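Local atomic coordinates of aminopeptidase YwaD (Bacillus subtilis, PDB entry 6HC7), a protein that catalyses the zinc-dependent release of N-terminal amino acids from peptides, with a preference for arginine, lysine and leucine. Residues A[292-297]-A[450-455]; A[68-73]-A[224-229]. One frame throughout, in Å; residues are numbered along the deposited sequence.

Contact 1. Residues A[292-297]-A[450-455]. With ZN (zinc ion), chain E.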
loop_
_atom_site.group_PDB
_atom_site.type_symbol
_atom_site.label_atom_id
_atom_site.label_comp_id
_atom_site.label_asym_id
_atom_site.label_seq_id
_atom_site.Cartn_x
_atom_site.Cartn_y
_atom_site.Cartn_z
ATOM N N GLY A 292 -0.839 8.258 -3.815
ATOM C CA GLY A 292 -2.025 8.027 -3.020
ATOM C C GLY A 292 -2.633 6.696 -3.393
ATOM O O GLY A 292 -2.369 6.156 -4.471
ATOM N N ALA A 293 -3.426 6.161 -2.477
ATOM C CA ALA A 293 -4.238 4.989 -2.750
ATOM C C ALA A 293 -3.421 3.808 -3.272
ATOM O O ALA A 293 -3.872 3.072 -4.150
ATOM C CB ALA A 293 -5.355 5.351 -3.745
ATOM N N GLU A 294 -2.218 3.627 -2.734
ATOM C CA GLU A 294 -1.402 2.473 -3.095
ATOM C C GLU A 294 -2.051 1.220 -2.544
ATOM O O GLU A 294 -2.050 0.148 -3.156
ATOM C CB GLU A 294 0.006 2.638 -2.548
ATOM C CG GLU A 294 0.957 1.505 -2.803
ATOM C CD GLU A 294 0.752 0.336 -1.863
ATOM O OE1 GLU A 294 1.134 -0.794 -2.221
ATOM O OE2 GLU A 294 0.206 0.549 -0.762
ATOM N N GLU A 295 -2.644 1.418 -1.380
ATOM C CA GLU A 295 -3.171 0.388 -0.521
ATOM C C GLU A 295 -4.442 -0.244 -1.087
ATOM O O GLU A 295 -4.961 -1.209 -0.523
ATOM C CB GLU A 295 -3.415 1.024 0.849
ATOM C CG GLU A 295 -3.190 0.183 2.040
ATOM C CD GLU A 295 -1.755 -0.251 2.242
ATOM O OE1 GLU A 295 -1.000 0.429 2.980
ATOM O OE2 GLU A 295 -1.414 -1.321 1.691
ATOM N N LEU A 296 -4.940 0.300 -2.202
ATOM C CA LEU A 296 -6.104 -0.262 -2.901
ATOM C C LEU A 296 -5.699 -0.994 -4.165
ATOM O O LEU A 296 -6.555 -1.387 -4.949
ATOM C CB LEU A 296 -7.107 0.828 -3.292
ATOM C CG LEU A 296 -7.892 1.569 -2.212
ATOM C CD1 LEU A 296 -8.753 2.620 -2.866
ATOM C CD2 LEU A 296 -8.730 0.596 -1.421
ATOM N N GLY A 297 -4.396 -1.134 -4.390
ATOM C CA GLY A 297 -3.919 -1.781 -5.594
ATOM C C GLY A 297 -3.142 -0.836 -6.494
ATOM O O GLY A 297 -3.449 -0.731 -7.697
ATOM N N ILE A 450 0.713 -7.215 -7.465
ATOM C CA ILE A 450 0.091 -5.909 -7.434
ATOM C C ILE A 450 -0.545 -5.607 -6.074
ATOM O O ILE A 450 -0.197 -4.617 -5.432
ATOM C CB ILE A 450 -0.946 -5.801 -8.546
ATOM C CG1 ILE A 450 -0.231 -5.696 -9.893
ATOM C CG2 ILE A 450 -1.877 -4.613 -8.323
ATOM C CD1 ILE A 450 -1.152 -5.831 -11.070
ATOM N N PHE A 451 -1.451 -6.469 -5.620
ATOM C CA PHE A 451 -2.213 -6.205 -4.399
ATOM C C PHE A 451 -1.529 -6.720 -3.136
ATOM O O PHE A 451 -0.516 -7.402 -3.211
ATOM C CB PHE A 451 -3.600 -6.817 -4.515
ATOM C CG PHE A 451 -4.396 -6.271 -5.657
ATOM C CD1 PHE A 451 -4.327 -6.857 -6.912
ATOM C CD2 PHE A 451 -5.217 -5.168 -5.481
ATOM C CE1 PHE A 451 -5.060 -6.350 -7.969
ATOM C CE2 PHE A 451 -5.955 -4.665 -6.532
ATOM C CZ PHE A 451 -5.874 -5.251 -7.781
ATOM N N GLU A 452 -2.076 -6.354 -1.975
ATOM C CA GLU A 452 -1.656 -6.925 -0.698
ATOM C C GLU A 452 -2.838 -7.659 -0.038
ATOM O O GLU A 452 -3.997 -7.332 -0.302
ATOM C CB GLU A 452 -1.105 -5.838 0.225
ATOM C CG GLU A 452 0.087 -5.089 -0.350
ATOM C CD GLU A 452 0.533 -3.901 0.503
ATOM O OE1 GLU A 452 0.220 -3.862 1.717
ATOM O OE2 GLU A 452 1.199 -2.999 -0.050
ATOM N N ASP A 453 -2.532 -8.659 0.791
ATOM C CA ASP A 453 -3.532 -9.423 1.552
ATOM C C ASP A 453 -4.728 -9.918 0.712
ATOM O O ASP A 453 -5.877 -9.622 1.053
ATOM C CB ASP A 453 -4.057 -8.572 2.729
ATOM C CG ASP A 453 -2.973 -8.252 3.781
ATOM O OD1 ASP A 453 -1.771 -8.454 3.494
ATOM O OD2 ASP A 453 -3.319 -7.787 4.898
ATOM N N ILE A 454 -4.492 -10.662 -0.375
ATOM C CA ILE A 454 -5.641 -11.137 -1.181
ATOM C C ILE A 454 -6.107 -12.542 -0.798
ATOM O O ILE A 454 -7.031 -13.080 -1.410
ATOM C CB ILE A 454 -5.378 -11.118 -2.737
ATOM C CG1 ILE A 454 -4.010 -11.680 -3.115
ATOM C CG2 ILE A 454 -5.535 -9.723 -3.314
ATOM C CD1 ILE A 454 -3.822 -11.776 -4.627
ATOM N N LYS A 455 -5.481 -13.129 0.219
ATOM C CA LYS A 455 -5.964 -14.393 0.771
ATOM C C LYS A 455 -5.435 -14.568 2.204
ATOM O O LYS A 455 -5.712 -15.570 2.877
ATOM C CB LYS A 455 -5.575 -15.577 -0.141
ATOM C CG LYS A 455 -4.236 -16.233 0.168
ATOM C CD LYS A 455 -3.617 -16.900 -1.058
ATOM C CE LYS A 455 -4.433 -18.084 -1.576
ATOM N NZ LYS A 455 -3.793 -18.720 -2.785
ATOM O OXT LYS A 455 -4.742 -13.686 2.733
HETATM ZN ZN ZN E . 0.475 -1.718 3.026
HETATM O O HOH W 1 -1.437 -2.799 -3.767
#
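Glu452, in the C-terminal tail, and Glu295, on the loop following strand 285-291, grip one zinc ion of the two-zinc centre found in M28 aminopeptidases. Glu295 binds unevenly through both oxygens, OE2 at 2.3 Å and OE1 at a longer 2.6 Å from the metal; Glu452 uses OE1 alone, 2.5 Å from the zinc. His401 and Asp262 complete the shell, and Tyr400 OH also bonds Glu452 OE1. The two carboxylate planes are turned 79° to each other. Glu452 arrives with CG anti to the carbonyl carbon (chi1 -59°) on an otherwise extended chain. Its OE2 lies 3.1 Å from Glu294 OE1, a close approach of two acceptors across nearly perpendicular side chains. Glu294 corresponds to the general base of related M28 enzymes; with Glu452 on the zinc and beside it, the tail probably blocks substrate in this conformation. Against these close carboxylates, the backbones at Glu294 and Ile450 stand apart, and one water donates to the O atoms of both. After Glu452 the tail faces solvent at Asp453 and Lys455. Packing is tight again at Gly297, its CA 3.6 Å from Phe451 CD2, where a CB would collide with CE2 of that ring.

Contact 2. Residues A[68-73]-A[224-229]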
loop_
_atom_site.group_PDB
_atom_site.type_symbol
_atom_site.label_atom_id
_atom_site.label_comp_id
_atom_site.label_asym_id
_atom_site.label_seq_id
_atom_site.Cartn_x
_atom_site.Cartn_y
_atom_site.Cartn_z
ATOM N N ALA A 68 -8.619 12.308 5.816
ATOM C CA ALA A 68 -7.257 12.249 6.336
ATOM C C ALA A 68 -6.215 12.057 5.235
ATOM O O ALA A 68 -5.094 12.537 5.375
ATOM C CB ALA A 68 -7.129 11.152 7.363
ATOM N N GLU A 69 -6.561 11.346 4.159
ATOM C CA GLU A 69 -5.631 11.222 3.048
ATOM C C GLU A 69 -5.502 12.569 2.354
ATOM O O GLU A 69 -4.408 12.978 1.945
ATOM C CB GLU A 69 -6.059 10.161 2.031
ATOM C CG GLU A 69 -5.010 10.015 0.909
ATOM C CD GLU A 69 -5.378 9.000 -0.179
ATOM O OE1 GLU A 69 -6.484 9.056 -0.765
ATOM O OE2 GLU A 69 -4.532 8.133 -0.460
ATOM N N LYS A 70 -6.626 13.263 2.235
ATOM C CA LYS A 70 -6.627 14.541 1.535
ATOM C C LYS A 70 -5.885 15.590 2.361
ATOM O O LYS A 70 -5.205 16.435 1.819
ATOM C CB LYS A 70 -8.061 14.975 1.213
ATOM C CG LYS A 70 -8.666 14.212 0.029
ATOM C CD LYS A 70 -9.640 15.062 -0.757
ATOM C CE LYS A 70 -9.770 14.605 -2.207
ATOM N NZ LYS A 70 -10.132 13.169 -2.304
ATOM N N LYS A 71 -5.981 15.485 3.677
ATOM C CA LYS A 71 -5.295 16.399 4.580
ATOM C C LYS A 71 -3.787 16.145 4.594
ATOM O O LYS A 71 -2.985 17.061 4.800
ATOM C CB LYS A 71 -5.878 16.268 5.996
ATOM C CG LYS A 71 -5.323 17.249 7.029
ATOM C CD LYS A 71 -6.444 17.745 7.955
ATOM C CE LYS A 71 -5.917 18.647 9.054
ATOM N NZ LYS A 71 -5.378 17.881 10.214
ATOM N N SER A 72 -3.413 14.888 4.374
ATOM C CA SER A 72 -2.008 14.502 4.297
ATOM C C SER A 72 -1.384 15.035 3.017
ATOM O O SER A 72 -0.220 15.420 2.988
ATOM C CB SER A 72 -1.865 12.987 4.355
ATOM O OG SER A 72 -2.447 12.486 5.540
ATOM N N ALA A 73 -2.172 15.040 1.956
ATOM C CA ALA A 73 -1.703 15.540 0.681
ATOM C C ALA A 73 -1.321 17.014 0.810
ATOM O O ALA A 73 -0.242 17.404 0.364
ATOM C CB ALA A 73 -2.758 15.330 -0.388
ATOM N N ASN A 224 -18.136 8.625 -6.056
ATOM C CA ASN A 224 -17.307 9.769 -6.415
ATOM C C ASN A 224 -16.118 9.933 -5.477
ATOM O O ASN A 224 -15.832 11.034 -4.990
ATOM C CB ASN A 224 -18.153 11.045 -6.443
ATOM C CG ASN A 224 -19.252 10.975 -7.482
ATOM O OD1 ASN A 224 -19.012 10.574 -8.632
ATOM N ND2 ASN A 224 -20.475 11.331 -7.081
ATOM N N GLN A 225 -15.422 8.831 -5.227
ATOM C CA GLN A 225 -14.257 8.877 -4.368
ATOM C C GLN A 225 -13.032 9.253 -5.187
ATOM O O GLN A 225 -12.859 8.778 -6.312
ATOM C CB GLN A 225 -14.057 7.533 -3.664
ATOM C CG GLN A 225 -15.221 7.097 -2.785
ATOM C CD GLN A 225 -15.395 7.962 -1.544
ATOM O OE1 GLN A 225 -14.614 7.872 -0.598
ATOM N NE2 GLN A 225 -16.426 8.816 -1.547
ATOM N N THR A 226 -12.187 10.120 -4.634
ATOM C CA THR A 226 -10.927 10.487 -5.297
ATOM C C THR A 226 -9.729 10.456 -4.360
ATOM O O THR A 226 -9.847 10.616 -3.153
ATOM C CB THR A 226 -10.968 11.905 -5.898
ATOM O OG1 THR A 226 -11.250 12.848 -4.853
ATOM C CG2 THR A 226 -11.997 12.017 -7.028
ATOM N N SER A 227 -8.563 10.285 -4.946
ATOM C CA SER A 227 -7.316 10.373 -4.221
ATOM C C SER A 227 -6.406 11.214 -5.087
ATOM O O SER A 227 -6.839 11.731 -6.117
ATOM C CB SER A 227 -6.707 8.986 -3.961
ATOM O OG SER A 227 -5.518 9.076 -3.190
ATOM N N GLN A 228 -5.140 11.314 -4.707
ATOM C CA GLN A 228 -4.220 12.158 -5.435
ATOM C C GLN A 228 -2.744 11.847 -5.174
ATOM O O GLN A 228 -2.358 11.441 -4.078
ATOM C CB GLN A 228 -4.495 13.627 -5.100
ATOM C CG GLN A 228 -4.413 13.915 -3.620
ATOM C CD GLN A 228 -5.622 13.399 -2.863
ATOM O OE1 GLN A 228 -6.768 13.661 -3.246
ATOM N NE2 GLN A 228 -5.374 12.645 -1.790
ATOM N N ASN A 229 -1.935 12.090 -6.199
ATOM C CA ASN A 229 -0.480 12.050 -6.113
ATOM C C ASN A 229 0.062 13.455 -5.956
ATOM O O ASN A 229 -0.458 14.398 -6.556
ATOM C CB ASN A 229 0.097 11.385 -7.353
ATOM C CG ASN A 229 -0.523 10.015 -7.603
ATOM O OD1 ASN A 229 -0.690 9.202 -6.676
ATOM N ND2 ASN A 229 -0.895 9.764 -8.838
HETATM O O HOH W 2 -7.938 11.129 -0.804
#
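Glu69 leaves helix 67-82 fully extended, chi1 -177° placing CG opposite the backbone N, and Ser227 on strand 214-234 turns OG the same way, which brings hydroxyl and carboxylate together. Ser227 OG donates to Glu69 OE1 over 2.6 Å, coming from above the carboxylate plane by 52°. The helix runs roughly parallel to the strand, at 25° and 8.7 Å between segment axes; strand 86-104 pairs with the same strand at Ser227. A water donates to Glu69 OE1 and Thr226 O and accepts from Gln228 NE2 at 3.1 Å. Lys70, one residue on, crosses Thr226 and donates from NZ to Thr226 OG1 (2.8 Å); its CE rests 3.3 Å from Gln228 OE1. A methionine in place of Lys70 would probably leave Thr226 OG1 without its donor and free to turn. Further along the helix, Ala73 CB packs 3.9 Å from Gln228 CG. Gly65 N also bonds Glu69 OE1, and OE2 reaches on to the loop at Ala293, whose N bonds it. Four donors, three from the protein and one from the water, thus surround the buried carboxylate, which is likely to favour its charged form.

Both segments of contact 2 come earlier in the chain than those of contact 1, yet the two contacts join at the start of loop 292-297, with their centres about 16 Å apart. Probable hydrogen bonds run from Ala293 N to Glu69 OE2 and from Gly292 N to Asn229 OD1, each 3.0 Å. Gly292 CA packs 3.7 Å from Ser227 OG. Helix 67-82 and strand 214-234 thus hold the base of the loop whose next residues are Glu294 and the zinc ligand Glu295. The side chain of Glu69 is about 12 Å from a zinc ion and about 7 Å from the side chain of Glu295, behind the first shell; contact 1 meets the metal directly.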